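Local coordinates for protein N(G),N(G)-dimethylarginine dimethylaminohydrolase (Pseudomonas aeruginosa, PDB 1H70) that hydrolyses N(G),N(G)-dimethyl-L-arginine and N(G)-monomethyl-L-arginine to L-citrulline, releasing dimethylamine or methylamine, at residues 29-34 with 237-242; 44-49 with 207-212; 120-125 with 168-173. The protein carries 1 engineered substitution. One frame throughout, in Å; residues are numbered along the deposited sequence.

Contact 1 of 3, residues 29-34 with 237-242; sequences YAKALE and DTSEYR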
# COMPACT_ATOMS: atom_id res chain seq x y z
N TYR A 29 14.22 16.15 0.97
CA TYR A 29 14.52 15.28 -0.17
C TYR A 29 15.74 14.37 0.01
O TYR A 29 15.65 13.16 -0.21
CB TYR A 29 14.63 16.08 -1.49
CG TYR A 29 14.93 15.13 -2.64
CD1 TYR A 29 14.03 14.14 -2.98
CD2 TYR A 29 16.10 15.22 -3.37
CE1 TYR A 29 14.27 13.26 -4.01
CE2 TYR A 29 16.35 14.34 -4.42
CZ TYR A 29 15.43 13.36 -4.72
OH TYR A 29 15.63 12.45 -5.75
N ALA A 30 16.89 14.91 0.45
CA ALA A 30 18.09 14.08 0.62
C ALA A 30 17.85 12.93 1.60
O ALA A 30 18.23 11.79 1.36
CB ALA A 30 19.28 14.93 1.06
N LYS A 31 17.21 13.25 2.73
CA LYS A 31 16.91 12.23 3.72
C LYS A 31 15.91 11.20 3.18
O LYS A 31 16.03 9.99 3.44
CB LYS A 31 16.40 12.91 4.99
CG LYS A 31 16.14 11.95 6.13
CD LYS A 31 15.86 12.75 7.40
CE LYS A 31 15.47 11.81 8.54
NZ LYS A 31 14.78 12.57 9.64
N ALA A 32 14.94 11.64 2.38
CA ALA A 32 13.93 10.73 1.81
C ALA A 32 14.60 9.76 0.86
O ALA A 32 14.22 8.60 0.78
CB ALA A 32 12.87 11.49 1.08
N LEU A 33 15.59 10.25 0.12
CA LEU A 33 16.32 9.40 -0.82
C LEU A 33 17.03 8.29 -0.04
O LEU A 33 16.99 7.11 -0.43
CB LEU A 33 17.31 10.27 -1.59
CG LEU A 33 17.95 9.70 -2.83
CD1 LEU A 33 16.88 9.46 -3.90
CD2 LEU A 33 19.03 10.69 -3.33
N GLU A 34 17.66 8.64 1.07
CA GLU A 34 18.35 7.63 1.86
C GLU A 34 17.35 6.63 2.43
O GLU A 34 17.64 5.44 2.53
CB GLU A 34 19.17 8.25 3.00
CG GLU A 34 20.28 9.18 2.55
CD GLU A 34 21.47 8.47 1.92
OE1 GLU A 34 21.84 7.37 2.37
OE2 GLU A 34 22.04 9.02 0.96
N ASP A 237 13.55 3.21 8.59
CA ASP A 237 13.00 4.52 8.97
C ASP A 237 12.31 5.16 7.77
O ASP A 237 12.93 5.28 6.72
CB ASP A 237 14.15 5.41 9.49
CG ASP A 237 13.69 6.75 10.06
OD1 ASP A 237 12.47 7.02 10.23
OD2 ASP A 237 14.57 7.58 10.41
N THR A 238 11.02 5.49 7.90
CA THR A 238 10.29 6.12 6.79
C THR A 238 9.71 7.48 7.23
O THR A 238 8.69 7.93 6.71
CB THR A 238 9.12 5.25 6.26
OG1 THR A 238 8.17 4.96 7.31
CG2 THR A 238 9.61 3.89 5.74
N SER A 239 10.37 8.14 8.16
CA SER A 239 9.89 9.40 8.70
C SER A 239 9.57 10.46 7.65
O SER A 239 8.63 11.23 7.83
CB SER A 239 10.90 9.96 9.70
OG SER A 239 11.99 10.57 9.04
N GLU A 240 10.31 10.50 6.56
CA GLU A 240 10.06 11.53 5.54
C GLU A 240 8.78 11.22 4.76
O GLU A 240 8.13 12.14 4.26
CB GLU A 240 11.27 11.69 4.63
CG GLU A 240 12.51 12.16 5.38
CD GLU A 240 12.24 13.28 6.38
OE1 GLU A 240 12.05 14.47 6.00
OE2 GLU A 240 12.21 12.96 7.58
N TYR A 241 8.42 9.95 4.68
CA TYR A 241 7.17 9.59 3.98
C TYR A 241 5.97 9.77 4.91
O TYR A 241 4.87 10.11 4.46
CB TYR A 241 7.28 8.21 3.34
CG TYR A 241 8.45 8.22 2.37
CD1 TYR A 241 9.68 7.71 2.74
CD2 TYR A 241 8.32 8.80 1.12
CE1 TYR A 241 10.76 7.76 1.86
CE2 TYR A 241 9.37 8.84 0.23
CZ TYR A 241 10.58 8.33 0.60
OH TYR A 241 11.65 8.39 -0.27
N ARG A 242 6.17 9.56 6.21
CA ARG A 242 5.13 9.79 7.21
C ARG A 242 4.60 11.22 7.13
O ARG A 242 3.39 11.48 7.31
CB ARG A 242 5.66 9.45 8.63
CG ARG A 242 4.63 9.74 9.73
CD ARG A 242 5.07 9.19 11.08
NE ARG A 242 4.21 9.67 12.18
CZ ARG A 242 4.52 10.65 13.04
NH1 ARG A 242 5.67 11.31 12.96
NH2 ARG A 242 3.64 10.97 13.99
O HOH W 1 14.22 10.16 11.18
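Lys31 and Ala32 on helix 29-43 meet Ser239, Glu240 and Tyr241 on the short helix 239-242. The Lys31 side chain leaves with CG anti to the backbone N (chi1 -176°) and stays extended to NZ. It crosses the Glu240 side chain at about a right angle. Its CG packs against Glu240 CG at 3.7 Å, and its NZ arrives at Glu240 OE2 at 3.3 Å. This is a salt bridge, but weak as a hydrogen bond. Glu240 is bent at chi2 (-44°), which turns CD back toward the aliphatic part of the lysine. Ser239 OG donates to the anti lone pair of Glu240 OE2 at 2.8 Å, so OE2 is held by its own helix as well as by Lys31. The other oxygen, OE1, forms a salt bridge with Lys243 and accepts from Asp28 N. With two lysines near it, the carboxylate is probably charged. A water accepts from Lys31 NZ and donates to Asp237 OD2 and Ser239 OG. It thus links the amine to the Asx turn in which Asp237 OD1 accepts from Ser239 N. Next to these polar groups, Ala32 CB lies 3.9 Å from Glu240 CB. Tyr241 OH donates to Ala32 O at 2.8 Å, from well above the carbonyl plane. The carbonyl oxygen itself lies at the ring edge, while Ala32 CB is 3.6 Å from the same Tyr241 OH. Gln35, one turn further along helix 29-43, hydrogen-bonds to Glu240 N and Ser239 OG. The contact joins two helices at the periphery of the fold, and Tyr241 lies near the citrulline pocket, its side chain about 5 Å from that of Ile244, which lines it, and about 8 Å from the bound citrulline.

Contact 2 of 3, residues 44-49 with 207-212; sequences QTCDVD and IWVNER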
# COMPACT_ATOMS: atom_id res chain seq x y z
N GLN A 44 15.71 -6.23 -0.95
CA GLN A 44 16.68 -7.10 -1.60
C GLN A 44 16.98 -8.37 -0.80
O GLN A 44 17.58 -9.31 -1.34
CB GLN A 44 18.01 -6.35 -1.80
CG GLN A 44 18.06 -5.36 -2.96
CD GLN A 44 19.39 -4.61 -3.01
OE1 GLN A 44 20.37 -5.09 -3.62
NE2 GLN A 44 19.43 -3.44 -2.45
N THR A 45 16.55 -8.41 0.47
CA THR A 45 16.74 -9.60 1.31
C THR A 45 15.52 -10.48 1.40
O THR A 45 15.51 -11.47 2.13
CB THR A 45 17.16 -9.23 2.75
OG1 THR A 45 16.06 -8.67 3.49
CG2 THR A 45 18.25 -8.16 2.75
N CYS A 46 14.48 -10.16 0.63
CA CYS A 46 13.22 -10.90 0.72
C CYS A 46 12.95 -11.90 -0.41
O CYS A 46 11.82 -12.26 -0.62
CB CYS A 46 12.05 -9.92 0.85
SG CYS A 46 12.13 -8.85 2.30
N ASP A 47 13.96 -12.33 -1.14
CA ASP A 47 13.79 -13.32 -2.19
C ASP A 47 12.79 -12.93 -3.27
O ASP A 47 12.00 -13.74 -3.76
CB ASP A 47 13.50 -14.69 -1.59
CG ASP A 47 14.65 -15.13 -0.72
OD1 ASP A 47 15.77 -14.58 -0.90
OD2 ASP A 47 14.47 -15.96 0.18
N VAL A 48 12.86 -11.67 -3.70
CA VAL A 48 12.01 -11.19 -4.79
C VAL A 48 12.89 -10.45 -5.78
O VAL A 48 14.00 -10.04 -5.40
CB VAL A 48 10.96 -10.18 -4.27
CG1 VAL A 48 9.92 -10.87 -3.40
CG2 VAL A 48 11.62 -9.05 -3.44
N ASP A 49 12.49 -10.30 -7.04
CA ASP A 49 13.30 -9.39 -7.86
C ASP A 49 12.59 -8.06 -7.79
O ASP A 49 11.39 -8.00 -7.49
CB ASP A 49 13.67 -9.84 -9.27
CG ASP A 49 12.55 -10.43 -9.97
OD1 ASP A 49 11.53 -9.70 -9.97
OD2 ASP A 49 12.63 -11.55 -10.58
N ILE A 207 4.36 -4.33 5.84
CA ILE A 207 4.19 -5.30 4.74
C ILE A 207 4.82 -6.66 4.97
O ILE A 207 5.98 -6.79 5.34
CB ILE A 207 4.73 -4.76 3.39
CG1 ILE A 207 6.18 -4.27 3.53
CG2 ILE A 207 3.81 -3.68 2.84
CD1 ILE A 207 6.77 -3.76 2.19
N TRP A 208 4.02 -7.69 4.73
CA TRP A 208 4.51 -9.05 4.76
C TRP A 208 5.09 -9.28 3.37
O TRP A 208 4.45 -8.93 2.37
CB TRP A 208 3.36 -10.04 4.99
CG TRP A 208 3.75 -11.49 4.89
CD1 TRP A 208 4.14 -12.28 5.95
CD2 TRP A 208 3.79 -12.30 3.73
NE1 TRP A 208 4.43 -13.54 5.49
CE2 TRP A 208 4.20 -13.59 4.13
CE3 TRP A 208 3.51 -12.08 2.37
CZ2 TRP A 208 4.37 -14.64 3.22
CZ3 TRP A 208 3.65 -13.13 1.47
CH2 TRP A 208 4.07 -14.40 1.90
N VAL A 209 6.29 -9.84 3.31
CA VAL A 209 6.90 -10.23 2.03
C VAL A 209 7.66 -11.54 2.29
O VAL A 209 8.76 -11.53 2.87
CB VAL A 209 7.95 -9.19 1.48
CG1 VAL A 209 8.41 -9.62 0.08
CG2 VAL A 209 7.41 -7.75 1.41
N ASN A 210 7.09 -12.66 1.91
CA ASN A 210 7.80 -13.93 2.03
C ASN A 210 8.34 -14.29 3.43
O ASN A 210 9.48 -14.75 3.61
CB ASN A 210 8.91 -13.97 0.97
CG ASN A 210 8.35 -13.96 -0.45
OD1 ASN A 210 7.14 -14.13 -0.65
ND2 ASN A 210 9.22 -13.77 -1.46
N GLU A 211 7.50 -14.08 4.42
CA GLU A 211 7.80 -14.37 5.83
C GLU A 211 8.66 -13.33 6.54
O GLU A 211 8.94 -13.47 7.73
CB GLU A 211 8.26 -15.81 6.07
CG GLU A 211 7.32 -16.93 5.61
CD GLU A 211 5.83 -16.84 5.97
OE1 GLU A 211 5.40 -16.07 6.85
OE2 GLU A 211 5.07 -17.60 5.30
N ARG A 212 9.07 -12.29 5.82
CA ARG A 212 9.74 -11.13 6.40
C ARG A 212 8.62 -10.12 6.60
O ARG A 212 7.61 -10.17 5.86
CB ARG A 212 10.76 -10.48 5.46
CG ARG A 212 11.30 -11.38 4.32
CD ARG A 212 12.43 -12.19 4.74
NE ARG A 212 13.35 -12.87 3.84
CZ ARG A 212 13.34 -13.95 3.05
NH1 ARG A 212 14.50 -14.26 2.47
NH2 ARG A 212 12.25 -14.68 2.73
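The guanidinium of Arg212 carries Cys46 CA over one face, 3.6 Å above the plane and offset toward the rim. Asp47 N lies over the same face, and Asn210 C sits at the edge, in plane. The ring of Trp208 has the backbone N atoms of Asn210 and Glu211 over one face, near the rim. Glu211 CD is at its edge, and Trp208 NE1 donates almost straight to Glu211 OE1. The Arg212 plane stands 89° from the Asp47 carboxylate. Arg212 NH1 forms a salt bridge to Asp47 OD2 at 2.9 Å, meeting that oxygen from above the carboxylate plane. Arg212 NE and NH1 also make weak bonds to Thr45 O. Arg212 NH2 donates to Asn210 O at 2.9 Å within the guanidinium plane, so the group is gripped by both segments and its rotation is restricted. Residues 209-212 form a type I' turn, the tight two-residue loop of the beta hairpin between strands 207-209 and 212-216. The 44-49 loop, between helix 29-43 and strand 49-53, packs against this hairpin end. In the turn, Asn210 ND2 donates to Cys46 O at 3.1 Å, nearly along the C=O axis. Asn210 OD1 accepts from Phe3 N, so the amide is tied at both ends. Arg212 chi1 is -22°, away from a staggered position, and puts CG only 3.3 Å from Cys46 SG, a tight and probably strained spot. The bend at chi2 (-85°) then turns CD. Beside it Cys46 CB touches Val209 CG1 at 3.7 Å, and Val48 CG1 meets the same methyl while crossing Val209 at about a right angle. Ile6 of strand 5-9 touches both valines.

Contact 3 of 3, residues 120-125 with 168-173; sequences MMVGDH and LAYLEH
Packing between the outermost strands of two neighbouring sheets, with no direct hydrogen bond across, joins strands 119-122 and 168-170. Each belongs to its own three-stranded mixed sheet, and the two run in roughly the same direction. The segment axes come within 7.3 Å at an angle of 30°. This fits the alpha/beta propeller of the guanidino-modifying enzymes, in which small sheets stand side by side around a central axis. The main contact is CH-pi. Val122 CG1, anti to its backbone N (chi1 -177°), sits over one face of the Tyr170 ring, 3.6 Å from the centroid. Val122 CG2 lies 3.8 Å from Tyr170 CG. Glu172 N lies over the centre of the opposite ring face, so the ring is sandwiched. Tyr170 OH is hydrogen-bonded to Asn174 N. Met120 crosses Tyr170 at about a right angle. Its SD lies 4.0 Å from Tyr170 CB and 4.1 Å from Leu168 CB, while Leu176 of strand 175-178 touches both Met120 and Leu168. The type II' turn of residues 122-125 puts Gly123 at positive phi. Gly123 N donates to a water at 2.9 Å. That water lies at the edge of the Tyr170 ring, in its plane, and donates to Met121 O and to Glu172 OE2 at 2.7 Å. Dispersion and the ring face therefore carry the direct contact, and a water supplies a polar link between the segments.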
# COMPACT_ATOMS: atom_id res chain seq x y z
N MET A 120 -6.98 -4.13 0.59
CA MET A 120 -6.23 -5.10 1.37
C MET A 120 -6.51 -6.55 0.91
O MET A 120 -7.63 -7.00 0.99
CB MET A 120 -6.59 -4.99 2.86
CG MET A 120 -5.72 -5.89 3.74
SD MET A 120 -6.02 -5.72 5.50
CE MET A 120 -7.80 -6.15 5.58
N MET A 121 -5.49 -7.24 0.42
CA MET A 121 -5.60 -8.60 -0.11
C MET A 121 -5.42 -9.64 0.98
O MET A 121 -4.37 -9.67 1.65
CB MET A 121 -4.53 -8.83 -1.17
CG MET A 121 -4.45 -10.25 -1.71
SD MET A 121 -3.26 -10.42 -3.10
CE MET A 121 -1.73 -10.50 -2.13
N VAL A 122 -6.43 -10.48 1.15
CA VAL A 122 -6.37 -11.57 2.14
C VAL A 122 -6.74 -12.83 1.38
O VAL A 122 -7.92 -13.07 1.19
CB VAL A 122 -7.37 -11.39 3.30
CG1 VAL A 122 -7.21 -12.53 4.35
CG2 VAL A 122 -7.15 -10.05 3.95
N GLY A 123 -5.74 -13.59 0.93
CA GLY A 123 -6.03 -14.77 0.13
C GLY A 123 -6.61 -14.28 -1.18
O GLY A 123 -6.04 -13.37 -1.80
N ASP A 124 -7.74 -14.84 -1.61
CA ASP A 124 -8.34 -14.37 -2.87
C ASP A 124 -9.44 -13.32 -2.63
O ASP A 124 -10.16 -12.93 -3.57
CB ASP A 124 -8.90 -15.55 -3.67
CG ASP A 124 -7.84 -16.55 -4.09
OD1 ASP A 124 -6.68 -16.17 -4.37
OD2 ASP A 124 -8.13 -17.77 -4.16
N HIS A 125 -9.56 -12.83 -1.40
CA HIS A 125 -10.55 -11.80 -1.07
C HIS A 125 -9.87 -10.45 -0.99
O HIS A 125 -8.76 -10.34 -0.44
CB HIS A 125 -11.29 -12.06 0.25
CG HIS A 125 -12.49 -11.18 0.42
ND1 HIS A 125 -13.70 -11.47 -0.18
CD2 HIS A 125 -12.65 -10.00 1.06
CE1 HIS A 125 -14.57 -10.51 0.11
NE2 HIS A 125 -13.96 -9.61 0.87
N LEU A 168 -4.43 -0.58 8.68
CA LEU A 168 -4.61 -2.04 8.63
C LEU A 168 -3.52 -2.68 7.78
O LEU A 168 -3.03 -2.06 6.83
CB LEU A 168 -5.92 -2.40 7.94
CG LEU A 168 -7.25 -2.39 8.67
CD1 LEU A 168 -8.38 -2.38 7.64
CD2 LEU A 168 -7.32 -3.62 9.57
N ALA A 169 -3.18 -3.90 8.12
CA ALA A 169 -2.18 -4.66 7.39
C ALA A 169 -2.35 -6.14 7.63
O ALA A 169 -2.33 -6.58 8.78
CB ALA A 169 -0.75 -4.26 7.80
N TYR A 170 -2.47 -6.90 6.56
CA TYR A 170 -2.59 -8.36 6.67
C TYR A 170 -1.24 -9.01 6.52
O TYR A 170 -0.55 -8.77 5.55
CB TYR A 170 -3.58 -8.92 5.64
CG TYR A 170 -3.81 -10.41 5.79
CD1 TYR A 170 -4.28 -10.94 6.98
CD2 TYR A 170 -3.53 -11.30 4.74
CE1 TYR A 170 -4.51 -12.30 7.12
CE2 TYR A 170 -3.74 -12.66 4.88
CZ TYR A 170 -4.23 -13.15 6.07
OH TYR A 170 -4.44 -14.52 6.23
N LEU A 171 -0.81 -9.79 7.53
CA LEU A 171 0.50 -10.42 7.51
C LEU A 171 0.47 -11.94 7.25
O LEU A 171 1.41 -12.66 7.64
CB LEU A 171 1.18 -10.15 8.85
CG LEU A 171 1.20 -8.70 9.36
CD1 LEU A 171 1.94 -8.63 10.68
CD2 LEU A 171 1.86 -7.77 8.33
N GLU A 172 -0.54 -12.40 6.54
CA GLU A 172 -0.71 -13.82 6.21
C GLU A 172 -0.97 -14.61 7.50
O GLU A 172 -0.83 -14.09 8.60
CB GLU A 172 0.50 -14.37 5.44
CG GLU A 172 0.71 -13.76 4.06
CD GLU A 172 -0.55 -13.69 3.21
OE1 GLU A 172 -1.22 -14.73 3.03
OE2 GLU A 172 -0.84 -12.60 2.68
N HIS A 173 -1.38 -15.86 7.36
CA HIS A 173 -1.65 -16.73 8.52
C HIS A 173 -2.73 -16.21 9.49
O HIS A 173 -2.71 -16.54 10.67
CB HIS A 173 -0.36 -17.03 9.28
CG HIS A 173 0.79 -17.40 8.39
ND1 HIS A 173 0.79 -18.55 7.62
CD2 HIS A 173 1.94 -16.75 8.12
CE1 HIS A 173 1.91 -18.60 6.92
NE2 HIS A 173 2.63 -17.52 7.21
O HOH W 2 -3.13 -12.34 1.21

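The contacts are nested along the chain: contact 3 lies inside the loop closed by contact 2, and contact 2 inside that closed by contact 1. Contacts 1 and 2, with centres 21 Å apart, are linked through two elements. Helix 29-43 carries contact 1 and runs into the 44-49 loop, and strand 232-236, in the sheet of 207-209 and 212-216, runs into 237-242. Contacts 2 and 3 touch, with centres 15 Å apart: Trp208 packs on Glu172, and Glu211 OE2 probably hydrogen-bonds His173 NE2. Contacts 1 and 3 lie on opposite sides of the chain's centre, their centres 27 Å apart. Together the three join sequence-distant parts of the propeller that surrounds the substrate pocket.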